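Local coordinates for uncharacterized protein (Streptococcus pneumoniae, PDB 3LFT) that probably serves as the substrate-binding protein of an ABC transporter, holding L-tryptophan in the cleft between its two lobes, at residues N63-Q75 against L84-A97. Sequence-based numbering, arbitrary orientation.
Sequences NDLVVGIATPAAQ and LPVIMAAITDPIGA. With TRP (tryptophan), chain C.
Both segments close on OXT of the bound tryptophan: Thr71 OG1 donates to it at 2.7 Å and Thr92 N reaches it from the other segment. The ligand's other carboxylate oxygen, O, takes an almost straight bond from Thr71 N (2.8 Å, 176° at the hydrogen), in the first turn of helix 71-80, whose N-terminus would help to stabilise the negative charge. The ligand's ammonium N is gripped by Ala90 O and Thr92 OG1, and Asp115 and Gln236 add further bonds to the ligand. The site lies at the C-terminal ends of the parallel strands of a beta-alpha-beta unit, strand 65-69, helix 71-80, strand 86-89, in one lobe of a periplasmic-binding-protein fold. Behind the pocket, these strands are laced from Val66 N to Pro85 O through to Ala70 N and Ala89 O. On the face of Val66, Val86 and Met88, under helix 71-80, the side chains of Val66 and Val86 cross obliquely, CG2 to CG2 at 3.8 Å, and Ala74 CB rests on Ile91 CG1 at 3.9 Å. The opposite face carries Val67 CG1, anti to the backbone N (chi1 -176°), which lies 4.1 Å from Ala89 CB; helix 236-251 covers this side. A water donates to Thr71 OG1 and accepts from Asp93 N, so the hydroxyl's own proton goes to the ligand. Farther along the helix, Gln75, extended beyond CG, uses NE2 twice: it is hydrogen-bonded to Asp145 OD2, and it donates in plane to a lone pair of Ala97 O at 3.0 Å.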
ATOM      1  N   ASN A  63      16.000  -0.049 -21.055  1.00  8.17           N
ATOM      2  CA  ASN A  63      15.226   0.965 -20.352  1.00  7.69           C
ATOM      3  C   ASN A  63      16.147   1.984 -19.708  1.00  7.56           C
ATOM      4  O   ASN A  63      17.243   1.633 -19.241  1.00  8.11           O
ATOM      5  CB  ASN A  63      14.332   0.294 -19.308  1.00  7.30           C
ATOM      6  CG  ASN A  63      13.221  -0.538 -19.944  1.00  7.76           C
ATOM      7  OD1 ASN A  63      13.019  -1.726 -19.622  1.00 10.84           O
ATOM      8  ND2 ASN A  63      12.537   0.057 -20.887  1.00  6.94           N
ATOM      9  N   ASP A  64      15.709   3.246 -19.699  1.00  6.90           N
ATOM     10  CA  ASP A  64      16.447   4.322 -19.026  1.00  7.10           C
ATOM     11  C   ASP A  64      16.354   4.185 -17.509  1.00  6.15           C
ATOM     12  O   ASP A  64      17.233   4.639 -16.773  1.00  7.13           O
ATOM     13  CB  ASP A  64      15.862   5.683 -19.389  1.00  7.64           C
ATOM     14  CG  ASP A  64      16.008   6.022 -20.844  1.00  9.87           C
ATOM     15  OD1 ASP A  64      17.043   5.685 -21.449  1.00 10.59           O
ATOM     16  OD2 ASP A  64      15.083   6.675 -21.361  1.00 11.75           O
ATOM     17  N   LEU A  65      15.233   3.638 -17.042  1.00  5.82           N
ATOM     18  CA  LEU A  65      14.999   3.376 -15.617  1.00  5.27           C
ATOM     19  C   LEU A  65      13.868   2.372 -15.518  1.00  5.28           C
ATOM     20  O   LEU A  65      13.169   2.105 -16.506  1.00  5.55           O
ATOM     21  CB  LEU A  65      14.668   4.657 -14.819  1.00  5.78           C
ATOM     22  CG  LEU A  65      13.467   5.516 -15.252  1.00  5.14           C
ATOM     23  CD1 LEU A  65      12.118   4.923 -14.814  1.00  6.45           C
ATOM     24  CD2 LEU A  65      13.626   6.922 -14.683  1.00  6.64           C
ATOM     25  N   VAL A  66      13.689   1.807 -14.324  1.00  4.95           N
ATOM     26  CA  VAL A  66      12.570   0.924 -14.058  1.00  4.92           C
ATOM     27  C   VAL A  66      11.800   1.425 -12.839  1.00  5.35           C
ATOM     28  O   VAL A  66      12.351   2.144 -11.985  1.00  6.20           O
ATOM     29  CB  VAL A  66      13.032  -0.553 -13.874  1.00  4.46           C
ATOM     30  CG1 VAL A  66      13.582  -1.115 -15.182  1.00  5.51           C
ATOM     31  CG2 VAL A  66      14.087  -0.644 -12.798  1.00  6.88           C
ATOM     32  N   VAL A  67      10.538   1.013 -12.761  1.00  5.38           N
ATOM     33  CA  VAL A  67       9.601   1.466 -11.734  1.00  5.50           C
ATOM     34  C   VAL A  67       8.969   0.250 -11.101  1.00  5.66           C
ATOM     35  O   VAL A  67       8.454  -0.604 -11.827  1.00  5.91           O
ATOM     36  CB  VAL A  67       8.467   2.337 -12.355  1.00  5.96           C
ATOM     37  CG1 VAL A  67       7.547   2.889 -11.261  1.00  6.81           C
ATOM     38  CG2 VAL A  67       9.055   3.493 -13.183  1.00  6.66           C
ATOM     39  N   GLY A  68       9.015   0.161  -9.778  1.00  5.37           N
ATOM     40  CA  GLY A  68       8.377  -0.941  -9.071  1.00  5.65           C
ATOM     41  C   GLY A  68       7.193  -0.449  -8.274  1.00  5.42           C
ATOM     42  O   GLY A  68       7.349   0.361  -7.350  1.00  6.21           O
ATOM     43  N   ILE A  69       6.006  -0.922  -8.647  1.00  5.22           N
ATOM     44  CA  ILE A  69       4.770  -0.575  -7.924  1.00  5.94           C
ATOM     45  C   ILE A  69       4.533  -1.628  -6.857  1.00  6.05           C
ATOM     46  O   ILE A  69       4.285  -2.794  -7.179  1.00  6.28           O
ATOM     47  CB  ILE A  69       3.528  -0.469  -8.867  1.00  5.41           C
ATOM     48  CG1 ILE A  69       3.837   0.421 -10.079  1.00  6.28           C
ATOM     49  CG2 ILE A  69       2.336   0.077  -8.060  1.00  7.57           C
ATOM     50  CD1 ILE A  69       2.670   0.564 -11.086  1.00  6.65           C
ATOM     51  N   ALA A  70       4.659  -1.174  -5.602  1.00  5.88           N
ATOM     52  CA  ALA A  70       4.589  -1.969  -4.359  1.00  5.82           C
ATOM     53  C   ALA A  70       5.954  -2.549  -4.009  1.00  5.68           C
ATOM     54  O   ALA A  70       6.808  -2.779  -4.879  1.00  5.56           O
ATOM     55  CB  ALA A  70       3.481  -3.064  -4.398  1.00  6.34           C
ATOM     56  N   THR A  71       6.154  -2.770  -2.723  1.00  5.51           N
ATOM     57  CA  THR A  71       7.436  -3.159  -2.164  1.00  5.59           C
ATOM     58  C   THR A  71       8.064  -4.405  -2.829  1.00  5.75           C
ATOM     59  O   THR A  71       9.227  -4.343  -3.207  1.00  5.91           O
ATOM     60  CB  THR A  71       7.338  -3.272  -0.611  1.00  5.27           C
ATOM     61  OG1 THR A  71       7.159  -1.967  -0.070  1.00  5.35           O
ATOM     62  CG2 THR A  71       8.596  -3.873   0.002  1.00  6.20           C
ATOM     63  N   PRO A  72       7.297  -5.492  -3.034  1.00  6.04           N
ATOM     64  CA  PRO A  72       7.981  -6.649  -3.653  1.00  6.30           C
ATOM     65  C   PRO A  72       8.480  -6.374  -5.070  1.00  6.51           C
ATOM     66  O   PRO A  72       9.487  -6.956  -5.487  1.00  6.08           O
ATOM     67  CB  PRO A  72       6.908  -7.731  -3.655  1.00  7.57           C
ATOM     68  CG  PRO A  72       6.019  -7.343  -2.478  1.00  8.40           C
ATOM     69  CD  PRO A  72       5.942  -5.837  -2.565  1.00  7.09           C
ATOM     70  N   ALA A  73       7.792  -5.513  -5.816  1.00  5.51           N
ATOM     71  CA  ALA A  73       8.247  -5.173  -7.160  1.00  5.86           C
ATOM     72  C   ALA A  73       9.503  -4.318  -7.126  1.00  5.49           C
ATOM     73  O   ALA A  73      10.450  -4.583  -7.853  1.00  6.01           O
ATOM     74  CB  ALA A  73       7.159  -4.497  -7.956  1.00  6.31           C
ATOM     75  N   ALA A  74       9.526  -3.295  -6.275  1.00  5.05           N
ATOM     76  CA  ALA A  74      10.716  -2.470  -6.150  1.00  5.52           C
ATOM     77  C   ALA A  74      11.892  -3.302  -5.645  1.00  4.90           C
ATOM     78  O   ALA A  74      12.998  -3.117  -6.125  1.00  5.38           O
ATOM     79  CB  ALA A  74      10.457  -1.285  -5.218  1.00  5.54           C
ATOM     80  N   GLN A  75      11.654  -4.214  -4.699  1.00  5.29           N
ATOM     81  CA  GLN A  75      12.719  -5.088  -4.203  1.00  4.74           C
ATOM     82  C   GLN A  75      13.246  -6.012  -5.307  1.00  5.17           C
ATOM     83  O   GLN A  75      14.447  -6.216  -5.413  1.00  5.48           O
ATOM     84  CB  GLN A  75      12.259  -5.890  -2.998  1.00  4.37           C
ATOM     85  CG  GLN A  75      12.096  -5.042  -1.724  1.00  4.94           C
ATOM     86  CD  GLN A  75      11.571  -5.844  -0.566  1.00  4.79           C
ATOM     87  OE1 GLN A  75      10.603  -6.583  -0.707  1.00  5.75           O
ATOM     88  NE2 GLN A  75      12.158  -5.657   0.611  1.00  5.90           N
ATOM     89  N   LEU A  84      21.164   0.732 -12.716  1.00  6.42           N
ATOM     90  CA  LEU A  84      20.058   1.366 -13.426  1.00  6.20           C
ATOM     91  C   LEU A  84      19.121   2.019 -12.394  1.00  5.13           C
ATOM     92  O   LEU A  84      18.813   1.390 -11.390  1.00  5.96           O
ATOM     93  CB  LEU A  84      19.299   0.308 -14.237  1.00  7.16           C
ATOM     94  CG  LEU A  84      18.199   0.829 -15.152  1.00  8.26           C
ATOM     95  CD1 LEU A  84      18.785   1.601 -16.319  1.00  9.85           C
ATOM     96  CD2 LEU A  84      17.336  -0.331 -15.638  1.00 10.45           C
ATOM     97  N   PRO A  85      18.633   3.254 -12.646  1.00  4.70           N
ATOM     98  CA  PRO A  85      17.692   3.825 -11.663  1.00  4.62           C
ATOM     99  C   PRO A  85      16.430   2.990 -11.459  1.00  4.94           C
ATOM    100  O   PRO A  85      15.802   2.528 -12.428  1.00  5.33           O
ATOM    101  CB  PRO A  85      17.334   5.181 -12.267  1.00  4.96           C
ATOM    102  CG  PRO A  85      18.512   5.548 -13.118  1.00  5.07           C
ATOM    103  CD  PRO A  85      18.976   4.230 -13.700  1.00  5.59           C
ATOM    104  N   VAL A  86      16.069   2.810 -10.193  1.00  4.62           N
ATOM    105  CA  VAL A  86      14.866   2.115  -9.782  1.00  4.83           C
ATOM    106  C   VAL A  86      13.996   3.113  -9.013  1.00  4.69           C
ATOM    107  O   VAL A  86      14.428   3.693  -8.022  1.00  5.56           O
ATOM    108  CB  VAL A  86      15.202   0.925  -8.884  1.00  4.58           C
ATOM    109  CG1 VAL A  86      13.921   0.253  -8.359  1.00  6.36           C
ATOM    110  CG2 VAL A  86      16.088  -0.092  -9.635  1.00  5.31           C
ATOM    111  N   ILE A  87      12.778   3.314  -9.500  1.00  4.77           N
ATOM    112  CA  ILE A  87      11.864   4.250  -8.865  1.00  5.18           C
ATOM    113  C   ILE A  87      10.789   3.472  -8.115  1.00  5.21           C
ATOM    114  O   ILE A  87      10.052   2.680  -8.717  1.00  6.08           O
ATOM    115  CB  ILE A  87      11.196   5.185  -9.906  1.00  5.25           C
ATOM    116  CG1 ILE A  87      12.229   5.846 -10.829  1.00  6.24           C
ATOM    117  CG2 ILE A  87      10.344   6.239  -9.201  1.00  6.68           C
ATOM    118  CD1 ILE A  87      13.395   6.586 -10.163  1.00  7.46           C
HETATM  119  N   MSE A  88      10.713   3.695  -6.807  1.00  5.41           N
HETATM  120  CA  MSE A  88       9.688   3.112  -5.973  1.00  4.81           C
HETATM  121  C   MSE A  88       8.360   3.839  -6.165  1.00  4.59           C
HETATM  122  O   MSE A  88       8.304   5.071  -6.056  1.00  5.85           O
HETATM  123  CB  MSE A  88      10.068   3.269  -4.501  1.00  5.62           C
HETATM  124  CG  MSE A  88      11.408   2.629  -4.099  1.00  6.61           C
HETATM  125 SE   MSE A  88      11.837   2.905  -2.213  1.00 11.42          SE
HETATM  126  CE  MSE A  88      11.841   4.841  -2.141  1.00 10.09           C
ATOM    127  N   ALA A  89       7.300   3.074  -6.462  1.00  4.98           N
ATOM    128  CA  ALA A  89       5.951   3.647  -6.496  1.00  5.39           C
ATOM    129  C   ALA A  89       5.137   3.077  -5.339  1.00  5.13           C
ATOM    130  O   ALA A  89       4.603   1.947  -5.429  1.00  5.77           O
ATOM    131  CB  ALA A  89       5.287   3.338  -7.814  1.00  6.03           C
ATOM    132  N   ALA A  90       5.049   3.869  -4.270  1.00  5.17           N
ATOM    133  CA  ALA A  90       4.285   3.521  -3.067  1.00  5.37           C
ATOM    134  C   ALA A  90       4.883   2.342  -2.299  1.00  5.38           C
ATOM    135  O   ALA A  90       4.279   1.271  -2.170  1.00  6.18           O
ATOM    136  CB  ALA A  90       2.795   3.294  -3.396  1.00  5.28           C
ATOM    137  N   ILE A  91       6.085   2.567  -1.759  1.00  5.05           N
ATOM    138  CA  ILE A  91       6.766   1.606  -0.883  1.00  5.28           C
ATOM    139  C   ILE A  91       6.611   2.170   0.532  1.00  4.88           C
ATOM    140  O   ILE A  91       7.102   3.255   0.845  1.00  4.93           O
ATOM    141  CB  ILE A  91       8.256   1.494  -1.276  1.00  5.30           C
ATOM    142  CG1 ILE A  91       8.443   0.533  -2.465  1.00  5.96           C
ATOM    143  CG2 ILE A  91       9.106   0.970  -0.112  1.00  5.56           C
ATOM    144  CD1 ILE A  91       7.477   0.668  -3.650  1.00  6.46           C
ATOM    145  N   THR A  92       5.919   1.430   1.393  1.00  4.78           N
ATOM    146  CA  THR A  92       5.550   1.963   2.712  1.00  4.90           C
ATOM    147  C   THR A  92       6.747   2.240   3.624  1.00  5.09           C
ATOM    148  O   THR A  92       6.774   3.234   4.350  1.00  5.49           O
ATOM    149  CB  THR A  92       4.504   1.044   3.380  1.00  5.08           C
ATOM    150  OG1 THR A  92       3.275   1.175   2.660  1.00  4.86           O
ATOM    151  CG2 THR A  92       4.276   1.317   4.860  1.00  5.02           C
ATOM    152  N   ASP A  93       7.747   1.366   3.573  1.00  4.83           N
ATOM    153  CA  ASP A  93       8.915   1.503   4.459  1.00  4.87           C
ATOM    154  C   ASP A  93      10.205   1.223   3.686  1.00  4.84           C
ATOM    155  O   ASP A  93      10.745   0.119   3.749  1.00  5.07           O
ATOM    156  CB  ASP A  93       8.796   0.550   5.656  1.00  5.57           C
ATOM    157  CG  ASP A  93      10.007   0.590   6.572  1.00  5.81           C
ATOM    158  OD1 ASP A  93      10.835   1.518   6.472  1.00  7.20           O
ATOM    159  OD2 ASP A  93      10.128  -0.328   7.398  1.00  9.31           O
ATOM    160  N   PRO A  94      10.723   2.224   2.964  1.00  5.36           N
ATOM    161  CA  PRO A  94      11.900   2.011   2.113  1.00  5.70           C
ATOM    162  C   PRO A  94      13.145   1.599   2.901  1.00  5.62           C
ATOM    163  O   PRO A  94      13.919   0.797   2.396  1.00  6.07           O
ATOM    164  CB  PRO A  94      12.110   3.366   1.433  1.00  6.08           C
ATOM    165  CG  PRO A  94      10.871   4.112   1.603  1.00  9.04           C
ATOM    166  CD  PRO A  94      10.065   3.518   2.723  1.00  5.44           C
ATOM    167  N   ILE A  95      13.322   2.111   4.113  1.00  5.95           N
ATOM    168  CA  ILE A  95      14.510   1.758   4.886  1.00  5.91           C
ATOM    169  C   ILE A  95      14.426   0.305   5.352  1.00  6.27           C
ATOM    170  O   ILE A  95      15.369  -0.474   5.194  1.00  5.96           O
ATOM    171  CB  ILE A  95      14.712   2.718   6.074  1.00  6.14           C
ATOM    172  CG1 ILE A  95      14.947   4.145   5.560  1.00  6.03           C
ATOM    173  CG2 ILE A  95      15.870   2.265   6.966  1.00  6.17           C
ATOM    174  CD1 ILE A  95      14.866   5.214   6.658  1.00  8.41           C
ATOM    175  N   GLY A  96      13.278  -0.064   5.920  1.00  5.83           N
ATOM    176  CA  GLY A  96      13.068  -1.441   6.364  1.00  6.63           C
ATOM    177  C   GLY A  96      13.051  -2.441   5.223  1.00  6.23           C
ATOM    178  O   GLY A  96      13.371  -3.623   5.435  1.00  8.08           O
ATOM    179  N   ALA A  97      12.707  -1.986   4.021  1.00  6.54           N
ATOM    180  CA  ALA A  97      12.746  -2.849   2.845  1.00  6.38           C
ATOM    181  C   ALA A  97      14.160  -3.008   2.301  1.00  6.23           C
ATOM    182  O   ALA A  97      14.376  -3.752   1.354  1.00  5.59           O
ATOM    183  CB  ALA A  97      11.813  -2.289   1.757  1.00  7.51           C
TER
HETATM  184  N   TRP C   1       2.567   0.562  -0.011  1.00  8.29           N
HETATM  185  CA  TRP C   1       2.432  -0.872  -0.402  1.00  8.97           C
HETATM  186  C   TRP C   1       3.770  -1.537  -0.373  1.00  8.94           C
HETATM  187  O   TRP C   1       3.958  -2.582  -1.002  1.00  8.77           O
HETATM  188  CB  TRP C   1       1.777  -0.972  -1.790  1.00  8.71           C
HETATM  189  CG  TRP C   1       0.394  -0.370  -1.794  1.00  7.83           C
HETATM  190  CD1 TRP C   1       0.014   0.890  -2.253  1.00  8.47           C
HETATM  191  CD2 TRP C   1      -0.824  -1.001  -1.273  1.00  8.23           C
HETATM  192  NE1 TRP C   1      -1.337   1.063  -2.058  1.00  8.55           N
HETATM  193  CE2 TRP C   1      -1.880  -0.004  -1.472  1.00  8.59           C
HETATM  194  CE3 TRP C   1      -1.062  -2.215  -0.673  1.00  8.21           C
HETATM  195  CZ2 TRP C   1      -3.161  -0.321  -1.058  1.00  8.72           C
HETATM  196  CZ3 TRP C   1      -2.361  -2.499  -0.262  1.00  9.20           C
HETATM  197  CH2 TRP C   1      -3.387  -1.554  -0.465  1.00  8.94           C
HETATM  198  OXT TRP C   1       4.684  -1.028   0.291  1.00  8.45           O
HETATM  199  O   HOH W   1       7.914  -1.284   2.498  1.00  7.21           O